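PDB 6W3G: Rd1NTF2_04 from Synthetic construct, which is a de novo designed NTF2-like protein, built to explore diverse pocket structures rather than to carry out a known biological function. Local coordinates for residues 80-86 / 98-104. Where two conformers were deposited one is given. Residues are numbered along the deposited sequence.
Sequences RISIVFT and DRYVMVA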
loop_
_atom_site.group_PDB
_atom_site.type_symbol
_atom_site.label_atom_id
_atom_site.label_comp_id
_atom_site.label_asym_id
_atom_site.label_seq_id
_atom_site.Cartn_x
_atom_site.Cartn_y
_atom_site.Cartn_z
ATOM N N ARG A 80 10.936 12.901 -0.263
ATOM C CA ARG A 80 10.391 11.767 -1.004
ATOM C C ARG A 80 10.725 10.472 -0.270
ATOM O O ARG A 80 11.893 10.199 0.003
ATOM C CB ARG A 80 10.963 11.713 -2.424
ATOM C CG ARG A 80 10.336 10.628 -3.309
ATOM C CD ARG A 80 10.918 10.671 -4.716
ATOM N NE ARG A 80 10.353 9.660 -5.627
ATOM C CZ ARG A 80 10.846 8.439 -5.812
ATOM N NH1 ARG A 80 11.912 8.021 -5.140
ATOM N NH2 ARG A 80 10.270 7.627 -6.682
ATOM N N ILE A 81 9.704 9.669 0.010
ATOM C CA ILE A 81 9.865 8.350 0.604
ATOM C C ILE A 81 9.457 7.328 -0.442
ATOM O O ILE A 81 8.321 7.347 -0.934
ATOM C CB ILE A 81 9.003 8.179 1.862
ATOM C CG1 ILE A 81 9.336 9.233 2.908
ATOM C CG2 ILE A 81 9.160 6.770 2.404
ATOM C CD1 ILE A 81 8.332 9.290 4.029
ATOM N N SER A 82 10.366 6.424 -0.783
ATOM C CA SER A 82 10.060 5.374 -1.742
ATOM C C SER A 82 10.103 4.043 -1.019
ATOM O O SER A 82 11.072 3.760 -0.308
ATOM C CB SER A 82 11.052 5.369 -2.905
ATOM O OG SER A 82 10.735 4.314 -3.802
ATOM N N ILE A 83 9.051 3.247 -1.175
ATOM C CA ILE A 83 8.966 1.939 -0.531
ATOM C C ILE A 83 8.669 0.901 -1.595
ATOM O O ILE A 83 7.713 1.048 -2.360
ATOM C CB ILE A 83 7.891 1.913 0.569
ATOM C CG1 ILE A 83 8.278 2.885 1.671
ATOM C CG2 ILE A 83 7.730 0.478 1.114
ATOM C CD1 ILE A 83 7.259 3.035 2.772
ATOM N N VAL A 84 9.506 -0.137 -1.664
ATOM C CA VAL A 84 9.267 -1.294 -2.503
ATOM C C VAL A 84 8.836 -2.410 -1.572
ATOM O O VAL A 84 9.520 -2.681 -0.573
ATOM C CB VAL A 84 10.516 -1.711 -3.295
ATOM C CG1 VAL A 84 10.214 -2.956 -4.095
ATOM C CG2 VAL A 84 10.964 -0.605 -4.203
ATOM N N PHE A 85 7.693 -3.023 -1.863
ATOM C CA PHE A 85 7.217 -4.130 -1.050
ATOM C C PHE A 85 6.681 -5.230 -1.954
ATOM O O PHE A 85 6.263 -4.989 -3.090
ATOM C CB PHE A 85 6.180 -3.674 -0.018
ATOM C CG PHE A 85 4.915 -3.095 -0.587
ATOM C CD1 PHE A 85 3.791 -3.894 -0.763
ATOM C CD2 PHE A 85 4.823 -1.745 -0.894
ATOM C CE1 PHE A 85 2.620 -3.379 -1.254
ATOM C CE2 PHE A 85 3.642 -1.222 -1.392
ATOM C CZ PHE A 85 2.537 -2.032 -1.563
ATOM N N THR A 86 6.766 -6.451 -1.465
ATOM C CA THR A 86 6.182 -7.586 -2.161
ATOM C C THR A 86 4.983 -8.081 -1.371
ATOM O O THR A 86 4.933 -7.978 -0.140
ATOM C CB THR A 86 7.210 -8.683 -2.383
ATOM O OG1 THR A 86 7.942 -8.905 -1.186
ATOM C CG2 THR A 86 8.167 -8.279 -3.461
ATOM N N ASP A 98 3.392 -10.633 -5.944
ATOM C CA ASP A 98 3.367 -9.341 -6.599
ATOM C C ASP A 98 4.441 -8.467 -5.966
ATOM O O ASP A 98 4.941 -8.748 -4.870
ATOM C CB ASP A 98 1.993 -8.671 -6.462
ATOM C CG ASP A 98 0.955 -9.225 -7.425
ATOM O OD1 ASP A 98 1.317 -9.945 -8.378
ATOM O OD2 ASP A 98 -0.236 -8.921 -7.230
ATOM N N ARG A 99 4.809 -7.422 -6.693
ATOM C CA ARG A 99 5.709 -6.402 -6.182
ATOM C C ARG A 99 5.090 -5.045 -6.469
ATOM O O ARG A 99 4.519 -4.831 -7.541
ATOM C CB ARG A 99 7.092 -6.502 -6.821
ATOM C CG ARG A 99 8.016 -5.347 -6.495
ATOM C CD ARG A 99 9.290 -5.473 -7.306
ATOM N NE ARG A 99 10.221 -6.402 -6.687
ATOM C CZ ARG A 99 11.080 -7.169 -7.357
ATOM N NH1 ARG A 99 11.130 -7.140 -8.684
ATOM N NH2 ARG A 99 11.889 -7.976 -6.695
ATOM N N TYR A 100 5.166 -4.165 -5.482
ATOM C CA TYR A 100 4.635 -2.822 -5.593
ATOM C C TYR A 100 5.720 -1.808 -5.269
ATOM O O TYR A 100 6.622 -2.060 -4.455
ATOM C CB TYR A 100 3.466 -2.581 -4.648
ATOM C CG TYR A 100 2.183 -3.211 -5.093
ATOM C CD1 TYR A 100 1.914 -4.536 -4.834
ATOM C CD2 TYR A 100 1.239 -2.464 -5.787
ATOM C CE1 TYR A 100 0.717 -5.116 -5.256
ATOM C CE2 TYR A 100 0.055 -3.017 -6.202
ATOM C CZ TYR A 100 -0.201 -4.343 -5.943
ATOM O OH TYR A 100 -1.391 -4.894 -6.369
ATOM N N VAL A 101 5.587 -0.629 -5.879
ATOM C CA VAL A 101 6.416 0.518 -5.576
ATOM C C VAL A 101 5.492 1.627 -5.113
ATOM O O VAL A 101 4.466 1.897 -5.750
ATOM C CB VAL A 101 7.247 0.964 -6.793
ATOM C CG1 VAL A 101 8.079 2.173 -6.426
ATOM C CG2 VAL A 101 8.159 -0.174 -7.257
ATOM N N MET A 102 5.858 2.283 -4.027
ATOM C CA MET A 102 5.026 3.313 -3.426
ATOM C C MET A 102 5.835 4.576 -3.218
ATOM O O MET A 102 6.945 4.526 -2.678
ATOM C CB MET A 102 4.464 2.827 -2.097
ATOM C CG MET A 102 3.226 3.549 -1.670
ATOM S SD MET A 102 2.431 2.592 -0.384
ATOM C CE MET A 102 3.569 2.893 0.962
ATOM N N VAL A 103 5.268 5.708 -3.636
ATOM C CA VAL A 103 5.877 7.015 -3.445
ATOM C C VAL A 103 5.014 7.765 -2.453
ATOM O O VAL A 103 3.794 7.884 -2.650
ATOM C CB VAL A 103 6.021 7.781 -4.764
ATOM C CG1 VAL A 103 6.541 9.196 -4.485
ATOM C CG2 VAL A 103 6.973 7.005 -5.660
ATOM N N ALA A 104 5.636 8.204 -1.372
ATOM C CA ALA A 104 5.011 9.054 -0.375
ATOM C C ALA A 104 5.833 10.325 -0.237
ATOM O O ALA A 104 7.052 10.347 -0.480
ATOM C CB ALA A 104 4.894 8.326 0.973
#
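Segments 80-86 and 98-104, parts of strands 80-91 and 94-106, run antiparallel; their axes come within 4.7 Å. At the start, Arg80 reaches across so that its NH2 lies 3.5 Å from Val103 CG2. Ile81 forms a hydrogen-bonded pair with Ala104: Ile81 N to Ala104 O is 2.8 Å, and Ala104 N to Ile81 O is 2.9 Å. Ser82 faces Val103 in a non-hydrogen-bonded pair. Ile83 and Met102 exchange the next two backbone bonds, and Ile83 CD1 lies 4.1 Å from Met102 CE. Val84 CG2 meets Val101 CG2 at 4.2 Å on the face that also carries Ser82 and Val103. Phe85 pairs with Tyr100. Tyr100 CB sits over the Phe85 ring in a CH-pi contact, and Met102 SD makes an oblique Met-aromatic contact with that ring. Thr86 packs against Arg99, while its OG1 is hydrogen-bonded to Asp72 OD2 on strand 66-77. The segments belong to a beta hairpin in the sheet of an NTF2-like fold, with helix 11-24 against the face bearing Ile83, Phe85, Met102 and Ala104.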